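Local coordinates for protein dihydroorotase (Saccharomyces cerevisiae S288C, PDB 6L0H) that catalyses the reversible zinc-dependent cyclisation of N-carbamoyl-L-aspartate to (S)-dihydroorotate, the third step of de novo pyrimidine biosynthesis, at residues K78-D83 with Y121-A126; H152-E157 with V232-N237; H213-I218 with I287-E292. All coordinates share one frame; numbering follows the deposited sequence.

Contact 1: K78-D83 with Y121-A126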
# COMPACT_ATOMS: atom_id res chain seq x y z
N LYS A 78 3.84 26.14 16.23
CA LYS A 78 3.43 27.07 17.28
C LYS A 78 4.60 27.92 17.74
O LYS A 78 4.37 28.93 18.43
CB LYS A 78 2.99 26.36 18.56
CG LYS A 78 2.22 25.03 18.54
CD LYS A 78 0.66 25.11 18.76
CE LYS A 78 0.08 23.76 19.46
NZ LYS A 78 0.63 23.73 20.93
N ASP A 79 5.83 27.48 17.47
CA ASP A 79 7.00 28.26 17.84
C ASP A 79 7.16 29.49 16.96
O ASP A 79 7.93 30.39 17.31
CB ASP A 79 8.29 27.43 17.71
CG ASP A 79 8.33 26.21 18.64
OD1 ASP A 79 7.47 26.09 19.54
OD2 ASP A 79 9.25 25.38 18.46
N LEU A 80 6.46 29.54 15.83
CA LEU A 80 6.57 30.70 14.96
C LEU A 80 5.77 31.85 15.58
O LEU A 80 4.77 31.63 16.26
CB LEU A 80 6.06 30.40 13.56
CG LEU A 80 6.75 29.29 12.77
CD1 LEU A 80 6.38 29.34 11.29
CD2 LEU A 80 8.26 29.37 12.95
N THR A 81 6.23 33.06 15.34
CA THR A 81 5.52 34.26 15.77
C THR A 81 5.42 35.20 14.59
O THR A 81 6.27 35.17 13.69
CB THR A 81 6.22 34.99 16.93
OG1 THR A 81 7.44 35.58 16.46
CG2 THR A 81 6.51 34.04 18.09
N PRO A 82 4.40 36.07 14.58
CA PRO A 82 4.35 37.08 13.51
C PRO A 82 5.62 37.90 13.43
O PRO A 82 6.08 38.22 12.33
CB PRO A 82 3.12 37.93 13.89
CG PRO A 82 2.24 36.97 14.64
CD PRO A 82 3.17 36.02 15.38
N ASP A 83 6.23 38.21 14.58
CA ASP A 83 7.47 38.99 14.58
C ASP A 83 8.60 38.24 13.90
O ASP A 83 9.35 38.81 13.10
CB ASP A 83 7.86 39.35 16.02
CG ASP A 83 6.96 40.42 16.65
OD1 ASP A 83 6.04 40.96 15.98
OD2 ASP A 83 7.18 40.74 17.84
N TYR A 121 -3.52 31.74 12.06
CA TYR A 121 -3.89 32.94 11.30
C TYR A 121 -2.96 34.13 11.54
O TYR A 121 -2.60 34.80 10.55
CB TYR A 121 -5.36 33.27 11.60
CG TYR A 121 -6.29 32.50 10.68
CD1 TYR A 121 -5.88 31.30 10.10
CD2 TYR A 121 -7.54 32.98 10.36
CE1 TYR A 121 -6.72 30.60 9.23
CE2 TYR A 121 -8.38 32.29 9.49
CZ TYR A 121 -7.98 31.10 8.93
OH TYR A 121 -8.82 30.43 8.06
N PRO A 122 -2.47 34.41 12.76
CA PRO A 122 -1.44 35.47 12.86
C PRO A 122 -0.21 35.19 12.00
O PRO A 122 0.37 36.12 11.42
CB PRO A 122 -1.09 35.48 14.36
CG PRO A 122 -2.21 34.78 15.04
CD PRO A 122 -2.78 33.80 14.07
N ILE A 123 0.21 33.92 11.89
CA ILE A 123 1.32 33.59 10.98
C ILE A 123 0.92 33.86 9.53
O ILE A 123 1.66 34.49 8.77
CB ILE A 123 1.78 32.14 11.19
CG1 ILE A 123 2.03 31.84 12.67
CG2 ILE A 123 3.02 31.83 10.32
CD1 ILE A 123 3.12 32.72 13.32
N PHE A 124 -0.26 33.37 9.12
CA PHE A 124 -0.65 33.53 7.71
C PHE A 124 -0.80 35.01 7.35
O PHE A 124 -0.41 35.45 6.26
CB PHE A 124 -1.97 32.79 7.45
CG PHE A 124 -1.92 31.29 7.71
CD1 PHE A 124 -0.72 30.59 7.65
CD2 PHE A 124 -3.08 30.59 7.99
CE1 PHE A 124 -0.68 29.23 7.89
CE2 PHE A 124 -3.06 29.22 8.23
CZ PHE A 124 -1.86 28.53 8.17
N LYS A 125 -1.35 35.78 8.29
CA LYS A 125 -1.53 37.21 8.11
C LYS A 125 -0.19 37.90 7.89
O LYS A 125 -0.03 38.70 6.95
CB LYS A 125 -2.25 37.77 9.35
CG LYS A 125 -2.76 39.17 9.26
CD LYS A 125 -3.51 39.50 10.55
CE LYS A 125 -3.81 40.98 10.63
NZ LYS A 125 -4.28 41.32 12.02
N ALA A 126 0.81 37.59 8.73
CA ALA A 126 2.16 38.12 8.51
C ALA A 126 2.77 37.64 7.19
O ALA A 126 3.45 38.41 6.50
CB ALA A 126 3.07 37.74 9.68
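Ile123 reaches across to the chain of Leu80, Thr81 and Pro82 with a single methyl group, CD1. This methyl rests mainly against backbone: Ile123 CD1 lies 3.5 Å from Leu80 O and 3.6 Å from Thr81 C. In Ile123, chi1 (-51°) sets CG1 anti to the carbonyl carbon, and chi2 (-60°) then brings CD1 to the other segment.

The side-chain contacts are all apolar. Leu80 CB meets Ile123 CD1 at 3.8 Å. The Pro82 ring crosses the Ile123 side chain at about a right angle, with Pro82 CD 3.9 Å from Ile123 CD1. The two prolines lie side by side and point the same way, Pro82 CG against Pro122 CB at 3.7 Å. Further along the helix, Ala126 CB approaches Pro82 CB at 4.2 Å.

The polar element is a helix cap. Thr81 is the N-cap residue of helix 82-90, and its OG1 takes a hydrogen bond from Leu84 N. Pro82 therefore sits in the first turn, where its missing N-H costs no helix bond.

Ile85 of helix 82-90 continues the apolar patch, touching Leu80, Ile123 and Ala126. The first turns of helices 82-90 and 121-130 meet through this patch at the periphery of a TIM-barrel amidohydrolase, away from the zinc site.

Contact 2: H152-E157 with V232-N237; sequences HVLNAE and VAKLPN
Lys234 starts out toward the turn of Val153 and Leu154 and lays its CE methylene against their carbonyl oxygens. Lys234 CE is 3.3 Å from Leu154 O and 3.8 Å from Val153 O. The chain runs extended as far as CE, then bends at its last torsion (chi4 56°). This bend turns NZ back to its own segment, where Lys234 NZ donates to Val232 O at 2.7 Å, in the carbonyl plane and on a lone pair. Thr182 OG1 is a second partner of NZ.

Leu154 and Val232 cross obliquely beside the lysine, with Leu154 CD2 3.9 Å from Val232 CG1. This methyl pair is the apolar side-chain contact of the two segments.

Two waters bridge the backbones. Both lie within hydrogen-bonding distance of Val153 O, one 2.8 Å and the other 2.7 Å from it. The first also accepts from Glu157 N and weakly from Lys234 NZ, the second from Val232 N.

The turn is fixed from within. Asn155 OD1 accepts a nearly straight bond from His152 N (177°) and lies over one face of the His152 ring. Leu154 N donates to His152 ND1, tilted out of the ring plane.

A methionine in place of Lys234, lacking the ammonium, would probably leave the buried Val232 O and Thr182 OG1 without this partner.

Leu154 also packs on Leu154 of the second subunit, and Val153 N hydrogen-bonds Asp219 OD1 of that subunit. This is a water-bridged junction of two loops leading into helices 156-170 and 236-247. It lies at the dimer interface, near the zinc-binding region of the amidohydrolase barrel; the Lys234 side chain is about 8 Å from those of His137 and His180, which probably bind zinc as in related enzymes.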
# COMPACT_ATOMS: atom_id res chain seq x y z
N HIS A 152 -8.70 7.85 4.95
CA HIS A 152 -7.63 6.87 4.78
C HIS A 152 -6.62 7.42 3.76
O HIS A 152 -6.79 8.51 3.22
CB HIS A 152 -8.22 5.54 4.33
CG HIS A 152 -9.18 5.67 3.19
ND1 HIS A 152 -8.77 5.77 1.88
CD2 HIS A 152 -10.53 5.77 3.17
CE1 HIS A 152 -9.83 5.90 1.10
NE2 HIS A 152 -10.91 5.91 1.85
N VAL A 153 -5.54 6.67 3.51
CA VAL A 153 -4.46 7.20 2.68
C VAL A 153 -4.92 7.50 1.26
O VAL A 153 -4.27 8.29 0.58
CB VAL A 153 -3.22 6.28 2.63
CG1 VAL A 153 -2.49 6.29 3.97
CG2 VAL A 153 -3.59 4.88 2.21
N LEU A 154 -6.01 6.88 0.80
CA LEU A 154 -6.45 7.13 -0.58
C LEU A 154 -7.30 8.39 -0.73
O LEU A 154 -7.24 9.03 -1.79
CB LEU A 154 -7.24 5.94 -1.12
CG LEU A 154 -6.43 4.69 -1.39
CD1 LEU A 154 -7.35 3.82 -2.14
CD2 LEU A 154 -5.15 4.96 -2.18
N ASN A 155 -8.11 8.74 0.26
CA ASN A 155 -8.97 9.92 0.16
C ASN A 155 -8.52 11.07 1.05
O ASN A 155 -9.22 12.09 1.14
CB ASN A 155 -10.42 9.55 0.45
CG ASN A 155 -10.67 9.25 1.92
OD1 ASN A 155 -9.75 9.18 2.74
ND2 ASN A 155 -11.94 9.07 2.26
N ALA A 156 -7.36 10.94 1.71
CA ALA A 156 -6.92 11.97 2.64
C ALA A 156 -6.64 13.30 1.94
O ALA A 156 -6.85 14.37 2.52
CB ALA A 156 -5.67 11.50 3.40
N GLU A 157 -6.18 13.26 0.69
CA GLU A 157 -5.99 14.49 -0.08
C GLU A 157 -7.33 15.13 -0.45
O GLU A 157 -7.53 16.34 -0.27
CB GLU A 157 -5.17 14.20 -1.34
CG GLU A 157 -4.95 15.42 -2.26
CD GLU A 157 -3.96 15.10 -3.38
OE1 GLU A 157 -2.78 14.81 -3.06
OE2 GLU A 157 -4.36 15.12 -4.56
N VAL A 232 0.29 9.01 -1.14
CA VAL A 232 0.48 7.75 -1.82
C VAL A 232 0.05 7.87 -3.29
O VAL A 232 -0.91 8.58 -3.61
CB VAL A 232 -0.34 6.73 -1.01
CG1 VAL A 232 -1.49 6.15 -1.77
CG2 VAL A 232 0.53 5.74 -0.27
N ALA A 233 0.77 7.20 -4.20
CA ALA A 233 0.28 7.08 -5.58
C ALA A 233 -1.04 6.32 -5.61
O ALA A 233 -1.20 5.28 -4.96
CB ALA A 233 1.31 6.38 -6.47
N LYS A 234 -1.99 6.81 -6.40
CA LYS A 234 -3.38 6.38 -6.31
C LYS A 234 -3.75 5.60 -7.58
O LYS A 234 -2.99 4.71 -7.96
CB LYS A 234 -4.25 7.59 -5.99
CG LYS A 234 -3.79 8.26 -4.67
CD LYS A 234 -4.59 9.48 -4.31
CE LYS A 234 -4.29 9.92 -2.87
NZ LYS A 234 -2.83 10.17 -2.61
N LEU A 235 -4.87 5.86 -8.21
CA LEU A 235 -5.42 5.00 -9.26
C LEU A 235 -5.04 5.47 -10.65
O LEU A 235 -4.76 6.65 -10.88
CB LEU A 235 -6.94 4.98 -9.14
CG LEU A 235 -7.47 4.43 -7.82
CD1 LEU A 235 -8.95 4.13 -7.99
CD2 LEU A 235 -6.69 3.19 -7.41
N PRO A 236 -5.14 4.57 -11.64
CA PRO A 236 -4.88 4.99 -13.03
C PRO A 236 -5.60 6.25 -13.44
O PRO A 236 -4.97 7.07 -14.13
CB PRO A 236 -5.37 3.78 -13.85
CG PRO A 236 -5.13 2.62 -12.95
CD PRO A 236 -5.39 3.11 -11.55
N ASN A 237 -6.87 6.47 -13.06
CA ASN A 237 -7.48 7.68 -13.58
C ASN A 237 -6.84 8.91 -12.90
O ASN A 237 -6.85 10.02 -13.45
CB ASN A 237 -8.97 7.77 -13.36
CG ASN A 237 -9.62 8.93 -14.16
OD1 ASN A 237 -9.05 10.02 -14.43
ND2 ASN A 237 -10.92 8.74 -14.42
O HOH W 1 -4.14 11.06 -0.01
O HOH W 2 -1.68 9.04 0.77

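Contact 3: H213-I218 with I287-E292; sequences HLFLTI and IAQVFE
The loop that follows barrel strand 205-209 packs here on helix 283-293, through Leu214 and Phe215. Their partners are Ile287, Gln289 and Val290. Val290 and Gln289 start toward the loop; Ile287 starts away and brings back its CD1.

Val290 is the centre of the contact. Both its methyls touch Leu214, and CG2 also reaches the Phe215 ring. CG1 stands opposite the backbone N (chi1 172°), with Val290 CG1 4.0 Å from Leu214 CD2. CG2 fits between both loop side chains: Val290 CG2 is 3.8 Å from Leu214 CB and 3.5 Å from Phe215 CE1. The Leu214 side chain crosses that of Val290 at about a right angle, while the Phe215 ring meets it obliquely.

Leu214 goes on to the preceding turn of the helix. Its CD2 touches Ile287 CD1 at 3.8 Å, methyl against methyl.

At the far end of the Phe215 ring, Gln289 CB comes up to the edge near the ring plane, 4.1 Å from Phe215 CZ. This is a van der Waals contact of a methylene with the ring edge. The Gln289 chain bends at its second torsion (67°), and its amide leads away to bond Ser356 N with OE1.

Around the contact, Val290 also touches Val243 of helix 236-247, and Ile287 packs on Leu300, Phe303 and Val304 of helix 300-312. Gln289 rests on Leu355 of strand 354-362. The loop is thus joined to helix 283-293 where that helix meets two other helices and the antiparallel sheet.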
# COMPACT_ATOMS: atom_id res chain seq x y z
N HIS A 213 4.79 10.65 -9.38
CA HIS A 213 3.33 10.52 -9.53
C HIS A 213 2.87 10.60 -10.99
O HIS A 213 1.68 10.39 -11.26
CB HIS A 213 2.59 11.58 -8.70
CG HIS A 213 2.72 11.39 -7.23
ND1 HIS A 213 3.46 12.24 -6.43
CD2 HIS A 213 2.25 10.42 -6.40
CE1 HIS A 213 3.42 11.82 -5.18
NE2 HIS A 213 2.69 10.72 -5.13
N LEU A 214 3.75 10.98 -11.90
CA LEU A 214 3.46 10.93 -13.32
C LEU A 214 3.65 9.53 -13.89
O LEU A 214 3.27 9.29 -15.04
CB LEU A 214 4.38 11.92 -14.05
CG LEU A 214 3.93 13.35 -14.35
CD1 LEU A 214 3.14 13.96 -13.24
CD2 LEU A 214 5.11 14.26 -14.71
N PHE A 215 4.27 8.61 -13.14
CA PHE A 215 4.51 7.22 -13.55
C PHE A 215 3.78 6.20 -12.70
O PHE A 215 3.31 5.20 -13.22
CB PHE A 215 6.02 6.89 -13.46
CG PHE A 215 6.90 7.59 -14.48
CD1 PHE A 215 7.45 8.84 -14.20
CD2 PHE A 215 7.26 6.96 -15.67
CE1 PHE A 215 8.32 9.46 -15.10
CE2 PHE A 215 8.12 7.58 -16.59
CZ PHE A 215 8.65 8.84 -16.29
N LEU A 216 3.67 6.44 -11.40
CA LEU A 216 3.30 5.42 -10.43
C LEU A 216 1.80 5.37 -10.22
O LEU A 216 1.08 6.37 -10.33
CB LEU A 216 3.95 5.64 -9.07
CG LEU A 216 5.47 5.62 -9.04
CD1 LEU A 216 5.96 5.91 -7.63
CD2 LEU A 216 6.02 4.30 -9.59
N THR A 217 1.37 4.17 -9.86
CA THR A 217 0.03 3.81 -9.48
C THR A 217 0.14 2.94 -8.22
O THR A 217 1.24 2.50 -7.84
CB THR A 217 -0.63 3.12 -10.70
OG1 THR A 217 -1.53 4.02 -11.33
CG2 THR A 217 -1.28 1.83 -10.36
N ILE A 218 -0.99 2.70 -7.55
CA ILE A 218 -0.99 1.90 -6.33
C ILE A 218 -0.30 0.56 -6.55
O ILE A 218 0.42 0.07 -5.67
CB ILE A 218 -2.42 1.71 -5.78
CG1 ILE A 218 -2.37 0.88 -4.49
CG2 ILE A 218 -3.35 1.04 -6.81
CD1 ILE A 218 -3.63 0.96 -3.66
N ILE A 287 11.07 13.91 -16.14
CA ILE A 287 9.92 14.67 -16.63
C ILE A 287 9.90 14.67 -18.16
O ILE A 287 8.84 14.55 -18.78
CB ILE A 287 9.95 16.11 -16.09
CG1 ILE A 287 9.94 16.11 -14.56
CG2 ILE A 287 8.80 16.93 -16.67
CD1 ILE A 287 8.67 15.44 -13.95
N ALA A 288 11.08 14.82 -18.76
CA ALA A 288 11.19 14.83 -20.22
C ALA A 288 10.59 13.58 -20.82
O ALA A 288 9.98 13.63 -21.88
CB ALA A 288 12.66 14.96 -20.64
N GLN A 289 10.82 12.43 -20.18
CA GLN A 289 10.23 11.17 -20.63
C GLN A 289 8.71 11.30 -20.74
O GLN A 289 8.11 10.88 -21.73
CB GLN A 289 10.60 10.04 -19.67
CG GLN A 289 10.61 8.65 -20.30
CD GLN A 289 11.71 8.48 -21.34
OE1 GLN A 289 12.87 8.86 -21.12
NE2 GLN A 289 11.36 7.93 -22.50
N VAL A 290 8.08 11.87 -19.71
CA VAL A 290 6.62 12.00 -19.72
C VAL A 290 6.18 12.93 -20.84
O VAL A 290 5.26 12.61 -21.61
CB VAL A 290 6.12 12.50 -18.36
CG1 VAL A 290 4.64 12.81 -18.45
CG2 VAL A 290 6.44 11.48 -17.27
N PHE A 291 6.84 14.09 -20.96
CA PHE A 291 6.43 15.07 -21.96
C PHE A 291 6.67 14.56 -23.37
O PHE A 291 5.91 14.91 -24.28
CB PHE A 291 7.16 16.40 -21.74
CG PHE A 291 6.52 17.27 -20.70
CD1 PHE A 291 6.46 16.87 -19.38
CD2 PHE A 291 5.98 18.50 -21.05
CE1 PHE A 291 5.87 17.68 -18.41
CE2 PHE A 291 5.38 19.31 -20.09
CZ PHE A 291 5.34 18.90 -18.76
N GLU A 292 7.71 13.76 -23.58
CA GLU A 292 7.90 13.10 -24.87
C GLU A 292 6.74 12.16 -25.16
O GLU A 292 6.11 12.23 -26.23
CB GLU A 292 9.22 12.34 -24.90
CG GLU A 292 9.45 11.65 -26.25
CD GLU A 292 10.84 11.07 -26.41
OE1 GLU A 292 11.70 11.31 -25.54
OE2 GLU A 292 11.10 10.37 -27.42

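How the contacts relate
Contact 1 is a partly buried contact at the periphery, its centre about 23 Å from the chain's centre. Contacts 2 and 3 are buried. Contacts 1 and 3 are apolar across their segments, whereas contact 2 combines a methyl pair with bridging waters and a lysine amine. Contact 1 joins two helix starts, contact 2 two loops leading into helices, and contact 3 a loop and a helix. Helix 236-247 begins in contact 2 and also packs on Val290 in contact 3. These two contacts touch: Lys234 O and Ile218 N are 2.9 Å apart, a probable hydrogen bond, and Ala233 packs on Leu216. Contact 1 stands apart, with nearest atoms about 16 Å from contact 2.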